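Local atomic coordinates of chloramphenicol acetyltransferase (Aliivibrio fischeri, PDB entry 6PXA), a protein that probably acetylates chloramphenicol with acetyl-CoA, as hexapeptide-repeat acetyltransferases do, and binds the bile salt taurocholate in pockets between subunits. Residues Glu5-Asn8 with Gly13-Leu16; Gln57-Trp60 with Gln64-Glu67; Phe103-Lys106 with Gly111-Asp114; Tyr161-Val164 with Val170-Lys173; Lys197-Ile202 with Glu212-Lys217. All blocks are in the same frame, centred on the assembly; numbering follows the deposited sequence.

How the interactions relate
These five contacts illustrate how chemistry follows position in a left-handed beta-helix protein. Interaction 2 is a surface contact; the other four are partly buried. Interactions 4 and 1 reach strands 169-173 and 14-15, the outermost strands, within this chain, of the same mixed sheet. Interaction 4 has the only backbone hydrogen bonds between paired segments, whereas interaction 1 relies on a ring edge against backbone, with glutamine methylenes set obliquely to the ring. Interactions 2 and 3 share one taurocholate, the former meeting its steroid hydroxyl and the latter its sulfonate; interaction 1 borders a different taurocholate. Interaction 5, among C-terminal helices, rests on a side-chain hydrogen bond and a ring face.

Interaction 1. Residues Glu5-Asn8 with Gly13-Leu16; sequences EAFN and GQNL. With TCH (taurocholic acid), chain M.
The ring of Phe7 turns its edge toward the backbone of Gly13 and Gln14. Gly13 C is near the ring plane, 4.2 Å from Phe7 CE2. The amide nitrogen of Gln14 also lies in that plane. Gln14 adds its aliphatic stem at an oblique approach, with CG 3.8 Å from Phe7 CE2 and CB 4.0 Å from Phe7 CZ. The Gln14 chain bends at chi2 (-72°), and its amide ends up turned 73° against the ring, so the glutamine meets the aromatic group with methylenes and not with a stacked amide. Gln14 belongs to strand 14-15, an outermost strand, within the chain, of a mixed sheet in the left-handed beta-helix architecture, and its backbone is hydrogen-bonded to Tyr33 on the antiparallel neighbour. The loop carrying Phe7 is tied down separately, Ala6 by backbone bonding to Ser39 and Phe7 by packing on Phe36. Gly13 also meets taurocholate. With no side chain on this glycine, the ligand's amide oxygen O24 comes within 3.2 Å of Gly13 CA, while Leu11 O is hydrogen-bonded to the same molecule, which is also bonded to Ser104 N of the second subunit.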
# COMPACT_ATOMS: atom_id res chain seq x y z
N GLU B 5 5.00 5.33 21.04
CA GLU B 5 4.36 4.42 20.09
C GLU B 5 3.83 3.20 20.84
O GLU B 5 4.17 2.95 22.00
CB GLU B 5 5.34 4.00 18.99
CG GLU B 5 6.09 5.16 18.40
CD GLU B 5 6.60 4.88 17.00
OE1 GLU B 5 6.67 3.68 16.61
OE2 GLU B 5 6.93 5.86 16.29
N ALA B 6 2.99 2.44 20.13
CA ALA B 6 2.25 1.36 20.78
C ALA B 6 3.11 0.15 21.07
O ALA B 6 2.81 -0.61 22.01
CB ALA B 6 1.06 0.94 19.90
N PHE B 7 4.18 -0.05 20.30
CA PHE B 7 5.05 -1.22 20.40
C PHE B 7 6.50 -0.78 20.54
O PHE B 7 6.92 0.20 19.91
CB PHE B 7 4.90 -2.11 19.17
CG PHE B 7 3.53 -2.69 18.99
CD1 PHE B 7 2.54 -1.97 18.36
CD2 PHE B 7 3.24 -3.96 19.43
CE1 PHE B 7 1.29 -2.50 18.17
CE2 PHE B 7 2.00 -4.49 19.25
CZ PHE B 7 1.02 -3.75 18.63
N ASN B 8 7.27 -1.51 21.35
CA ASN B 8 8.68 -1.21 21.56
C ASN B 8 9.61 -1.98 20.62
O ASN B 8 10.72 -1.52 20.35
CB ASN B 8 9.08 -1.51 23.00
CG ASN B 8 8.59 -0.45 23.98
OD1 ASN B 8 8.15 0.63 23.57
ND2 ASN B 8 8.67 -0.75 25.27
N GLY B 13 3.95 -8.75 20.38
CA GLY B 13 2.59 -8.77 19.90
C GLY B 13 1.62 -8.34 21.00
O GLY B 13 1.95 -8.42 22.19
N GLN B 14 0.44 -7.86 20.60
CA GLN B 14 -0.59 -7.40 21.52
C GLN B 14 -1.77 -8.36 21.47
O GLN B 14 -2.44 -8.47 20.44
CB GLN B 14 -1.05 -5.98 21.17
CG GLN B 14 -0.45 -4.90 22.06
CD GLN B 14 -1.05 -4.91 23.46
OE1 GLN B 14 -2.12 -5.46 23.68
NE2 GLN B 14 -0.34 -4.30 24.41
N ASN B 15 -2.04 -9.03 22.58
CA ASN B 15 -3.26 -9.83 22.69
C ASN B 15 -4.48 -8.94 22.54
O ASN B 15 -4.65 -7.97 23.29
CB ASN B 15 -3.27 -10.55 24.04
CG ASN B 15 -4.49 -11.43 24.22
OD1 ASN B 15 -5.60 -10.93 24.45
ND2 ASN B 15 -4.29 -12.74 24.15
N LEU B 16 -5.33 -9.25 21.55
CA LEU B 16 -6.42 -8.34 21.22
C LEU B 16 -7.59 -8.44 22.19
O LEU B 16 -8.23 -7.42 22.49
CB LEU B 16 -6.91 -8.60 19.80
CG LEU B 16 -5.83 -8.19 18.77
CD1 LEU B 16 -6.25 -8.47 17.35
CD2 LEU B 16 -5.50 -6.73 18.96
C1 TCH M . 12.34 -13.28 15.46
C2 TCH M . 12.84 -13.67 16.91
C3 TCH M . 13.13 -15.20 16.99
O3 TCH M . 13.43 -15.52 18.30
C4 TCH M . 11.94 -16.09 16.49
C5 TCH M . 11.39 -15.66 15.11
C6 TCH M . 10.16 -16.52 14.69
C7 TCH M . 8.82 -16.09 15.43
O7 TCH M . 8.87 -16.51 16.75
C8 TCH M . 8.58 -14.57 15.36
C9 TCH M . 9.86 -13.79 15.88
C10 TCH M . 11.11 -14.12 15.04
C11 TCH M . 9.55 -12.28 15.93
C12 TCH M . 8.33 -11.92 16.63
O12 TCH M . 8.45 -12.10 18.01
C13 TCH M . 7.06 -12.85 16.18
C14 TCH M . 7.38 -14.16 16.28
C15 TCH M . 6.04 -14.91 15.79
C16 TCH M . 4.99 -14.11 16.39
C17 TCH M . 5.68 -12.90 17.04
C18 TCH M . 6.70 -12.46 14.74
C19 TCH M . 10.84 -13.78 13.57
O1S TCH M . 1.19 -15.97 24.06
C20 TCH M . 4.80 -11.74 17.00
C21 TCH M . 5.39 -10.44 17.62
C22 TCH M . 3.64 -12.14 17.94
C23 TCH M . 4.05 -12.19 19.40
C24 TCH M . 2.87 -12.63 20.26
N24 TCH M . 2.56 -14.04 20.37
O24 TCH M . 2.21 -11.83 20.81
C25 TCH M . 1.45 -14.48 21.19
C26 TCH M . 1.51 -15.99 21.22
S26 TCH M . 0.61 -16.62 22.66
O2S TCH M . -0.95 -16.13 22.45
O3S TCH M . 0.78 -18.27 22.64

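Interaction 2. Residues Gln57-Trp60 with Gln64-Glu67; sequences QEVW and QFGE. With TCH (taurocholic acid), chain R.
Phe65 lines a taurocholate pocket and is backed there by helix 57-60, so that it is the residue of this contact that reaches both the helix and the ligand. Its side chain sets out toward the helix, and the ring is held from several directions. At one part of the ring edge, near the plane, Phe65 CD2 is 4.0 Å from Trp60 CA. At another, Phe65 CE1 approaches the steroid hydroxyl O3 of taurocholate at 3.2 Å. Val59 comes in obliquely with a single methyl group, its CG1 being 3.5 Å from Phe65 CE2 and 3.7 Å from Phe65 CZ. That branch stands anti to the backbone nitrogen of Val59 (chi1 -164°), which brings it to the aromatic ring.

Trp60 starts away from the loop, yet the benzene half of its indole swings back. Trp60 CE3 lies 4.0 Å from Phe65 CD2, and Trp60 CZ3 lies 3.7 Å from Gly66 O, again at an oblique approach. This carbonyl oxygen is buried by the contact without a polar partner in the model. Leu51 touches both Trp60 and Phe65, and Pro23 adds to the packing on the indole. Leu11 O of the third subunit is hydrogen-bonded to the same taurocholate. A pocket walled by residues of two neighbouring subunits is characteristic of the trimeric hexapeptide-repeat acetyltransferases, whose active sites likewise lie between subunits.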
# COMPACT_ATOMS: atom_id res chain seq x y z
N GLN B 57 -16.29 8.16 19.99
CA GLN B 57 -16.93 7.50 21.12
C GLN B 57 -18.09 8.33 21.65
O GLN B 57 -19.21 7.83 21.79
CB GLN B 57 -15.91 7.22 22.22
CG GLN B 57 -16.58 6.84 23.52
CD GLN B 57 -15.60 6.36 24.55
OE1 GLN B 57 -14.38 6.52 24.40
NE2 GLN B 57 -16.11 5.76 25.62
N GLU B 58 -17.83 9.61 21.94
CA GLU B 58 -18.86 10.49 22.46
C GLU B 58 -20.06 10.55 21.52
O GLU B 58 -21.22 10.55 21.98
CB GLU B 58 -18.29 11.88 22.70
CG GLU B 58 -17.89 12.15 24.14
CD GLU B 58 -17.93 13.63 24.50
OE1 GLU B 58 -18.49 14.42 23.71
OE2 GLU B 58 -17.40 14.00 25.58
N VAL B 59 -19.82 10.59 20.21
CA VAL B 59 -20.92 10.62 19.26
C VAL B 59 -21.70 9.31 19.29
O VAL B 59 -22.94 9.30 19.31
CB VAL B 59 -20.40 10.95 17.85
CG1 VAL B 59 -21.55 11.36 16.96
CG2 VAL B 59 -19.35 12.05 17.92
N TRP B 60 -20.98 8.17 19.34
CA TRP B 60 -21.64 6.86 19.38
C TRP B 60 -22.53 6.69 20.62
O TRP B 60 -23.65 6.17 20.51
CB TRP B 60 -20.58 5.75 19.31
CG TRP B 60 -21.13 4.37 19.55
CD1 TRP B 60 -21.02 3.64 20.70
CD2 TRP B 60 -21.87 3.56 18.63
NE1 TRP B 60 -21.64 2.42 20.55
CE2 TRP B 60 -22.18 2.35 19.30
CE3 TRP B 60 -22.31 3.74 17.31
CZ2 TRP B 60 -22.91 1.32 18.69
CZ3 TRP B 60 -23.04 2.71 16.71
CH2 TRP B 60 -23.33 1.52 17.40
N GLN B 64 -27.91 7.89 18.65
CA GLN B 64 -28.71 8.36 17.53
C GLN B 64 -28.25 7.76 16.21
O GLN B 64 -28.64 8.24 15.15
CB GLN B 64 -28.68 9.88 17.48
CG GLN B 64 -29.11 10.54 18.79
CD GLN B 64 -29.11 12.06 18.72
OE1 GLN B 64 -28.77 12.64 17.68
NE2 GLN B 64 -29.49 12.72 19.81
N PHE B 65 -27.42 6.71 16.25
CA PHE B 65 -26.82 6.16 15.04
C PHE B 65 -27.50 4.90 14.52
O PHE B 65 -27.45 4.65 13.31
CB PHE B 65 -25.34 5.86 15.28
CG PHE B 65 -24.42 7.00 14.95
CD1 PHE B 65 -24.62 7.74 13.79
CD2 PHE B 65 -23.37 7.33 15.78
CE1 PHE B 65 -23.78 8.79 13.48
CE2 PHE B 65 -22.52 8.38 15.47
CZ PHE B 65 -22.73 9.11 14.31
N GLY B 66 -28.12 4.10 15.38
CA GLY B 66 -28.59 2.78 14.96
C GLY B 66 -27.42 1.83 14.75
O GLY B 66 -26.25 2.18 14.90
N GLU B 67 -27.75 0.59 14.38
CA GLU B 67 -26.74 -0.46 14.28
C GLU B 67 -25.81 -0.22 13.10
O GLU B 67 -26.23 0.27 12.05
CB GLU B 67 -27.40 -1.83 14.14
CG GLU B 67 -28.21 -2.31 15.36
CD GLU B 67 -29.21 -3.41 15.00
OE1 GLU B 67 -29.47 -3.60 13.79
OE2 GLU B 67 -29.74 -4.08 15.92
C1 TCH R . -20.31 7.94 9.69
C2 TCH R . -21.18 9.04 10.42
C3 TCH R . -22.67 8.94 9.99
O3 TCH R . -23.38 9.98 10.55
C4 TCH R . -22.84 8.97 8.42
C5 TCH R . -21.96 7.91 7.71
C6 TCH R . -22.10 8.02 6.17
C7 TCH R . -21.37 9.28 5.54
O7 TCH R . -22.06 10.45 5.81
C8 TCH R . -19.91 9.43 6.04
C9 TCH R . -19.90 9.37 7.62
C10 TCH R . -20.47 8.04 8.16
C11 TCH R . -18.46 9.66 8.11
C12 TCH R . -17.84 10.84 7.57
O12 TCH R . -18.36 12.03 8.14
C13 TCH R . -18.01 10.98 5.94
C14 TCH R . -19.31 10.82 5.60
C15 TCH R . -19.30 10.96 4.00
C16 TCH R . -18.41 12.10 3.81
C17 TCH R . -17.73 12.38 5.16
C18 TCH R . -17.11 9.92 5.29
C19 TCH R . -19.73 6.85 7.57
O1S TCH R . -21.44 19.45 0.68
C20 TCH R . -16.32 12.72 4.94
C21 TCH R . -15.48 12.91 6.24
C22 TCH R . -16.36 14.07 4.17
C23 TCH R . -16.76 15.27 5.02
C24 TCH R . -16.84 16.48 4.10
N24 TCH R . -18.12 16.82 3.52
O24 TCH R . -15.89 17.12 3.84
C25 TCH R . -18.18 17.96 2.63
C26 TCH R . -19.47 17.86 1.83
S26 TCH R . -20.02 19.54 1.49
O2S TCH R . -20.06 20.32 2.95
O3S TCH R . -18.94 20.27 0.47

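Interaction 3. Residues Phe103-Lys106 with Gly111-Asp114; sequences FSKK and GVKD. With TCH (taurocholic acid), chain R.
Ser104, whose carbonyl oxygen also brushes Val112, grips the sulfonate of taurocholate twice. Its backbone nitrogen donates to ligand atom O1S at 2.9 Å in a nearly straight bond (165°), and its hydroxyl OG donates to O2S at 3.0 Å. The same OG bonds to Glu107 N, capping the helix that starts at Lys105. With chi1 at 70°, OG stands between the backbone nitrogen and the carbonyl carbon, where it can serve both the ligand and the helix end. The anionic sulfonate beside this amino-terminal end probably gains from the helix dipole.

Behind the serine, Val112 points into the first segment and packs against three residues. Its CG1 branch is 3.3 Å from Phe103 O, and the CG2 branch lies 3.9 Å from Phe103 CB. The extended chain of Lys105 crosses the valine: Lys105 CG is 3.6 Å from Val112 CB, and Lys105 CE is 3.3 Å from Val112 O. Phe103 leads its ring away to meet Phe108 edge-to-face, while Met200 of the third subunit packs on both Phe103 and Val112. The arrangement is an N-cap that doubles as an anion-binding site, set on a loop at the subunit interface.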
# COMPACT_ATOMS: atom_id res chain seq x y z
N PHE B 103 -23.15 15.34 -0.48
CA PHE B 103 -23.65 16.69 -0.27
C PHE B 103 -24.13 16.88 1.16
O PHE B 103 -24.87 16.05 1.71
CB PHE B 103 -24.80 17.00 -1.25
CG PHE B 103 -24.53 16.60 -2.68
CD1 PHE B 103 -23.79 17.44 -3.52
CD2 PHE B 103 -25.07 15.43 -3.21
CE1 PHE B 103 -23.55 17.10 -4.85
CE2 PHE B 103 -24.86 15.07 -4.54
CZ PHE B 103 -24.07 15.92 -5.37
N SER B 104 -23.72 17.99 1.78
CA SER B 104 -24.23 18.33 3.10
C SER B 104 -25.54 19.11 2.99
O SER B 104 -25.72 19.95 2.09
CB SER B 104 -23.19 19.15 3.88
OG SER B 104 -23.06 20.45 3.33
N LYS B 105 -26.46 18.82 3.90
CA LYS B 105 -27.66 19.65 3.96
C LYS B 105 -27.30 21.09 4.27
O LYS B 105 -27.96 22.02 3.78
CB LYS B 105 -28.64 19.09 4.99
CG LYS B 105 -29.24 17.77 4.57
CD LYS B 105 -30.46 17.41 5.41
CE LYS B 105 -31.10 16.13 4.92
NZ LYS B 105 -32.37 15.84 5.65
N LYS B 106 -26.23 21.30 5.03
CA LYS B 106 -25.76 22.65 5.31
C LYS B 106 -25.45 23.42 4.02
O LYS B 106 -25.68 24.63 3.95
CB LYS B 106 -24.52 22.59 6.20
CG LYS B 106 -24.07 23.93 6.76
CD LYS B 106 -22.84 23.78 7.64
N GLY B 111 -33.08 18.84 0.23
CA GLY B 111 -33.20 17.78 -0.76
C GLY B 111 -32.23 16.63 -0.58
O GLY B 111 -32.41 15.59 -1.22
N VAL B 112 -31.20 16.79 0.26
CA VAL B 112 -30.17 15.78 0.43
C VAL B 112 -30.74 14.51 1.03
O VAL B 112 -31.50 14.54 2.01
CB VAL B 112 -29.02 16.33 1.29
CG1 VAL B 112 -28.05 15.23 1.68
CG2 VAL B 112 -28.27 17.40 0.53
N LYS B 113 -30.39 13.37 0.42
CA LYS B 113 -30.66 12.04 0.93
C LYS B 113 -29.36 11.40 1.38
O LYS B 113 -28.32 11.55 0.73
CB LYS B 113 -31.32 11.15 -0.13
CG LYS B 113 -32.62 11.71 -0.68
CD LYS B 113 -33.08 11.00 -1.95
CE LYS B 113 -34.41 11.59 -2.46
NZ LYS B 113 -34.80 11.06 -3.80
N ASP B 114 -29.44 10.66 2.49
CA ASP B 114 -28.34 9.89 3.04
C ASP B 114 -28.13 8.62 2.23
O ASP B 114 -29.03 7.78 2.15
CB ASP B 114 -28.67 9.56 4.50
CG ASP B 114 -27.61 8.72 5.19
OD1 ASP B 114 -26.49 8.60 4.67
OD2 ASP B 114 -27.93 8.18 6.28
C1 TCH R . -20.31 7.94 9.69
C2 TCH R . -21.18 9.04 10.42
C3 TCH R . -22.67 8.94 9.99
O3 TCH R . -23.38 9.98 10.55
C4 TCH R . -22.84 8.97 8.42
C5 TCH R . -21.96 7.91 7.71
C6 TCH R . -22.10 8.02 6.17
C7 TCH R . -21.37 9.28 5.54
O7 TCH R . -22.06 10.45 5.81
C8 TCH R . -19.91 9.43 6.04
C9 TCH R . -19.90 9.37 7.62
C10 TCH R . -20.47 8.04 8.16
C11 TCH R . -18.46 9.66 8.11
C12 TCH R . -17.84 10.84 7.57
O12 TCH R . -18.36 12.03 8.14
C13 TCH R . -18.01 10.98 5.94
C14 TCH R . -19.31 10.82 5.60
C15 TCH R . -19.30 10.96 4.00
C16 TCH R . -18.41 12.10 3.81
C17 TCH R . -17.73 12.38 5.16
C18 TCH R . -17.11 9.92 5.29
C19 TCH R . -19.73 6.85 7.57
O1S TCH R . -21.44 19.45 0.68
C20 TCH R . -16.32 12.72 4.94
C21 TCH R . -15.48 12.91 6.24
C22 TCH R . -16.36 14.07 4.17
C23 TCH R . -16.76 15.27 5.02
C24 TCH R . -16.84 16.48 4.10
N24 TCH R . -18.12 16.82 3.52
O24 TCH R . -15.89 17.12 3.84
C25 TCH R . -18.18 17.96 2.63
C26 TCH R . -19.47 17.86 1.83
S26 TCH R . -20.02 19.54 1.49
O2S TCH R . -20.06 20.32 2.95
O3S TCH R . -18.94 20.27 0.47

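Interaction 4. Residues Tyr161-Val164 with Val170-Lys173; sequences YSVV and VVKK
Two backbone hydrogen bonds join the strands: Val163 N donates to Lys172 O at 2.9 Å, and Val171 N donates to Val163 O at 2.8 Å. Val163 thus pairs through both its amide and its carbonyl. Weaker CA-H...O contacts supplement them, Val170 CA lying 3.3 Å from Val163 O and Lys173 CA 3.3 Å from Tyr161 O. Val171 and Lys172 both stand opposite Val163, a beta bulge, and the near-helical backbone of Val171 is consistent with the classic type. Ser162 with Lys173 and Val164 with Val170 form non-hydrogen-bonded antiparallel pairs beside it.

Among the apolar contacts, Val163 has CG1 anti to the backbone nitrogen (chi1 -175°), which sends CG1 to Val171 CG2 at 3.7 Å and CG2 beside Lys172 CG at 3.8 Å, the Val163 and Lys172 side chains pointing the same way. On the other face Val164 CG2 and Val170 CG2 are 4.2 Å apart. The charged end of Lys173 turns to a salt bridge with Glu177.

This is a beta hairpin at the margin of the mixed sheet: strand 162-165 lies parallel to strand 147-148, strand 169-173 is the outermost within the chain, and helix 177-186 packs on Tyr161 and Lys173.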
# COMPACT_ATOMS: atom_id res chain seq x y z
N TYR B 161 -9.04 -22.17 4.61
CA TYR B 161 -7.72 -22.73 4.29
C TYR B 161 -7.25 -22.34 2.89
O TYR B 161 -6.35 -23.00 2.33
CB TYR B 161 -7.71 -24.25 4.47
CG TYR B 161 -7.82 -24.61 5.93
CD1 TYR B 161 -6.69 -24.63 6.74
CD2 TYR B 161 -9.05 -24.88 6.50
CE1 TYR B 161 -6.78 -24.94 8.08
CE2 TYR B 161 -9.16 -25.18 7.84
CZ TYR B 161 -8.03 -25.20 8.62
OH TYR B 161 -8.17 -25.49 9.94
N SER B 162 -7.83 -21.28 2.34
CA SER B 162 -7.33 -20.65 1.13
C SER B 162 -6.13 -19.74 1.43
O SER B 162 -6.04 -19.12 2.49
CB SER B 162 -8.44 -19.84 0.45
OG SER B 162 -9.36 -20.69 -0.21
N VAL B 163 -5.23 -19.63 0.45
CA VAL B 163 -4.17 -18.62 0.46
C VAL B 163 -4.47 -17.61 -0.64
O VAL B 163 -4.60 -17.97 -1.82
CB VAL B 163 -2.79 -19.26 0.23
CG1 VAL B 163 -1.67 -18.21 0.36
CG2 VAL B 163 -2.59 -20.42 1.17
N VAL B 164 -4.57 -16.33 -0.27
CA VAL B 164 -5.06 -15.29 -1.18
C VAL B 164 -4.09 -14.12 -1.14
O VAL B 164 -3.71 -13.66 -0.06
CB VAL B 164 -6.49 -14.83 -0.82
CG1 VAL B 164 -7.10 -13.94 -1.93
CG2 VAL B 164 -7.39 -16.04 -0.54
N VAL B 170 -6.58 -16.36 -5.37
CA VAL B 170 -6.41 -17.58 -4.59
C VAL B 170 -5.28 -18.39 -5.23
O VAL B 170 -5.43 -18.91 -6.34
CB VAL B 170 -7.71 -18.40 -4.55
CG1 VAL B 170 -7.58 -19.60 -3.62
CG2 VAL B 170 -8.88 -17.49 -4.17
N VAL B 171 -4.15 -18.51 -4.54
CA VAL B 171 -2.99 -19.16 -5.16
C VAL B 171 -2.88 -20.63 -4.81
O VAL B 171 -2.19 -21.37 -5.54
CB VAL B 171 -1.68 -18.44 -4.80
CG1 VAL B 171 -1.77 -16.97 -5.14
CG2 VAL B 171 -1.34 -18.64 -3.33
N LYS B 172 -3.51 -21.08 -3.73
CA LYS B 172 -3.55 -22.50 -3.36
C LYS B 172 -4.48 -22.65 -2.16
O LYS B 172 -4.89 -21.67 -1.53
CB LYS B 172 -2.18 -23.06 -3.00
CG LYS B 172 -1.49 -22.34 -1.87
CD LYS B 172 -0.19 -23.05 -1.49
CE LYS B 172 -0.49 -24.49 -1.06
NZ LYS B 172 0.62 -25.11 -0.30
N LYS B 173 -4.79 -23.91 -1.85
CA LYS B 173 -5.39 -24.31 -0.59
C LYS B 173 -4.33 -25.04 0.22
O LYS B 173 -3.53 -25.79 -0.34
CB LYS B 173 -6.63 -25.18 -0.83
CG LYS B 173 -7.74 -24.44 -1.57
CD LYS B 173 -9.09 -25.12 -1.43
CE LYS B 173 -9.88 -24.54 -0.27
NZ LYS B 173 -11.23 -25.17 -0.12

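Interaction 5. Residues Lys197-Ile202 with Glu212-Lys217; sequences KNTMEI and EQYFIK
Tyr214 lays one face of its ring against Thr199 and brings its hydroxyl to Asn198. The Thr199 hydroxyl OG1 sits 3.1 Å above the plane of the Tyr214 ring, over its centre, and is 3.2 Å from both Tyr214 CD1 and Tyr214 CE1. The hydroxyl gives its proton to His195 O, so its place over the ring is a packing contact and not an O-H...pi bond. The Thr199 methyl CG2 reaches the base of the same ring, 4.0 Å from Tyr214 CG. With CG anti to the backbone nitrogen (chi1 -177°), Tyr214 stretches across from helix 208-219 to the junction of helices 193-198 and 200-203.

At the far end Asn198 ND2 donates to Tyr214 OH at 3.2 Å. The phenol oxygen lies in the plane of the asparagine amide, but the amide and the ring are turned 74° against each other. Asn198 CB is 3.3 Å from the same Tyr214 OH, which is also hydrogen-bonded to His195 ND1, while Gln194 bonds Asn198 OD1. Two side-chain bonds thus fix the tyrosine hydroxyl.

The contact is helix packing in the C-terminal helical region, at a helix break where Thr199 occupies the N-cap position although its side chain makes no capping bond.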
# COMPACT_ATOMS: atom_id res chain seq x y z
N LYS B 197 -3.16 -27.93 24.42
CA LYS B 197 -1.83 -28.18 24.96
C LYS B 197 -1.40 -29.63 24.71
O LYS B 197 -0.30 -29.87 24.19
CB LYS B 197 -1.81 -27.85 26.45
CG LYS B 197 -2.10 -26.38 26.71
CD LYS B 197 -1.97 -26.03 28.18
CE LYS B 197 -0.54 -26.21 28.67
NZ LYS B 197 -0.35 -25.69 30.04
N ASN B 198 -2.28 -30.59 25.02
CA ASN B 198 -1.93 -32.01 24.89
C ASN B 198 -1.59 -32.38 23.46
O ASN B 198 -0.80 -33.30 23.23
CB ASN B 198 -3.06 -32.91 25.38
CG ASN B 198 -3.22 -32.89 26.88
OD1 ASN B 198 -2.37 -32.38 27.60
ND2 ASN B 198 -4.33 -33.46 27.36
N THR B 199 -2.20 -31.72 22.48
CA THR B 199 -1.98 -32.09 21.09
C THR B 199 -1.05 -31.12 20.39
O THR B 199 -0.94 -31.16 19.16
CB THR B 199 -3.32 -32.20 20.37
OG1 THR B 199 -4.31 -32.64 21.30
CG2 THR B 199 -3.22 -33.24 19.29
N MET B 200 -0.38 -30.25 21.14
CA MET B 200 0.49 -29.24 20.54
C MET B 200 1.54 -29.85 19.62
O MET B 200 1.90 -29.24 18.61
CB MET B 200 1.14 -28.41 21.65
CG MET B 200 1.96 -27.26 21.12
SD MET B 200 1.02 -26.18 20.03
CE MET B 200 -0.31 -25.72 21.13
N GLU B 201 2.04 -31.05 19.94
CA GLU B 201 2.99 -31.72 19.06
C GLU B 201 2.37 -32.03 17.70
O GLU B 201 3.06 -32.01 16.68
CB GLU B 201 3.50 -33.00 19.72
CG GLU B 201 4.98 -33.28 19.50
CD GLU B 201 5.23 -34.34 18.44
OE1 GLU B 201 4.43 -34.42 17.48
OE2 GLU B 201 6.23 -35.09 18.56
N ILE B 202 1.07 -32.32 17.67
CA ILE B 202 0.42 -32.58 16.39
C ILE B 202 0.10 -31.28 15.65
O ILE B 202 0.25 -31.21 14.43
CB ILE B 202 -0.85 -33.44 16.58
CG1 ILE B 202 -0.52 -34.75 17.30
CG2 ILE B 202 -1.48 -33.76 15.23
CD1 ILE B 202 -1.72 -35.70 17.40
N GLU B 212 -7.11 -35.82 14.01
CA GLU B 212 -8.47 -36.34 13.96
C GLU B 212 -8.64 -37.53 14.89
O GLU B 212 -9.71 -37.71 15.48
CB GLU B 212 -8.83 -36.72 12.52
CG GLU B 212 -10.26 -37.19 12.34
CD GLU B 212 -10.49 -37.90 11.01
OE1 GLU B 212 -9.51 -38.35 10.38
OE2 GLU B 212 -11.66 -38.02 10.61
N GLN B 213 -7.60 -38.36 15.03
CA GLN B 213 -7.68 -39.48 15.97
C GLN B 213 -7.69 -39.00 17.41
O GLN B 213 -8.46 -39.52 18.22
CB GLN B 213 -6.53 -40.47 15.75
CG GLN B 213 -6.57 -41.23 14.44
CD GLN B 213 -7.81 -42.11 14.29
OE1 GLN B 213 -8.22 -42.81 15.22
NE2 GLN B 213 -8.40 -42.09 13.10
N TYR B 214 -6.86 -38.01 17.75
CA TYR B 214 -6.89 -37.47 19.11
C TYR B 214 -8.28 -36.96 19.45
O TYR B 214 -8.78 -37.19 20.56
CB TYR B 214 -5.87 -36.34 19.29
CG TYR B 214 -5.85 -35.82 20.72
CD1 TYR B 214 -6.71 -34.80 21.13
CD2 TYR B 214 -5.00 -36.37 21.66
CE1 TYR B 214 -6.71 -34.35 22.45
CE2 TYR B 214 -4.99 -35.93 22.97
CZ TYR B 214 -5.84 -34.92 23.36
OH TYR B 214 -5.82 -34.51 24.68
N PHE B 215 -8.92 -36.27 18.50
CA PHE B 215 -10.30 -35.83 18.68
C PHE B 215 -11.20 -37.01 19.02
O PHE B 215 -11.99 -36.94 19.97
CB PHE B 215 -10.79 -35.13 17.42
CG PHE B 215 -12.17 -34.59 17.53
CD1 PHE B 215 -12.39 -33.36 18.14
CD2 PHE B 215 -13.26 -35.31 17.05
CE1 PHE B 215 -13.66 -32.86 18.26
CE2 PHE B 215 -14.51 -34.80 17.16
CZ PHE B 215 -14.72 -33.58 17.76
N ILE B 216 -11.12 -38.09 18.25
CA ILE B 216 -12.05 -39.20 18.43
C ILE B 216 -11.89 -39.81 19.82
O ILE B 216 -12.87 -40.17 20.48
CB ILE B 216 -11.86 -40.25 17.32
CG1 ILE B 216 -12.18 -39.64 15.95
CG2 ILE B 216 -12.72 -41.48 17.58
CD1 ILE B 216 -11.75 -40.50 14.77
N LYS B 217 -10.64 -39.92 20.30
CA LYS B 217 -10.39 -40.61 21.57
C LYS B 217 -10.63 -39.72 22.78
O LYS B 217 -11.01 -40.22 23.84
CB LYS B 217 -8.96 -41.14 21.61
CG LYS B 217 -8.49 -41.83 20.35
CD LYS B 217 -9.04 -43.22 20.21
CE LYS B 217 -8.60 -43.84 18.89
NZ LYS B 217 -7.15 -43.58 18.59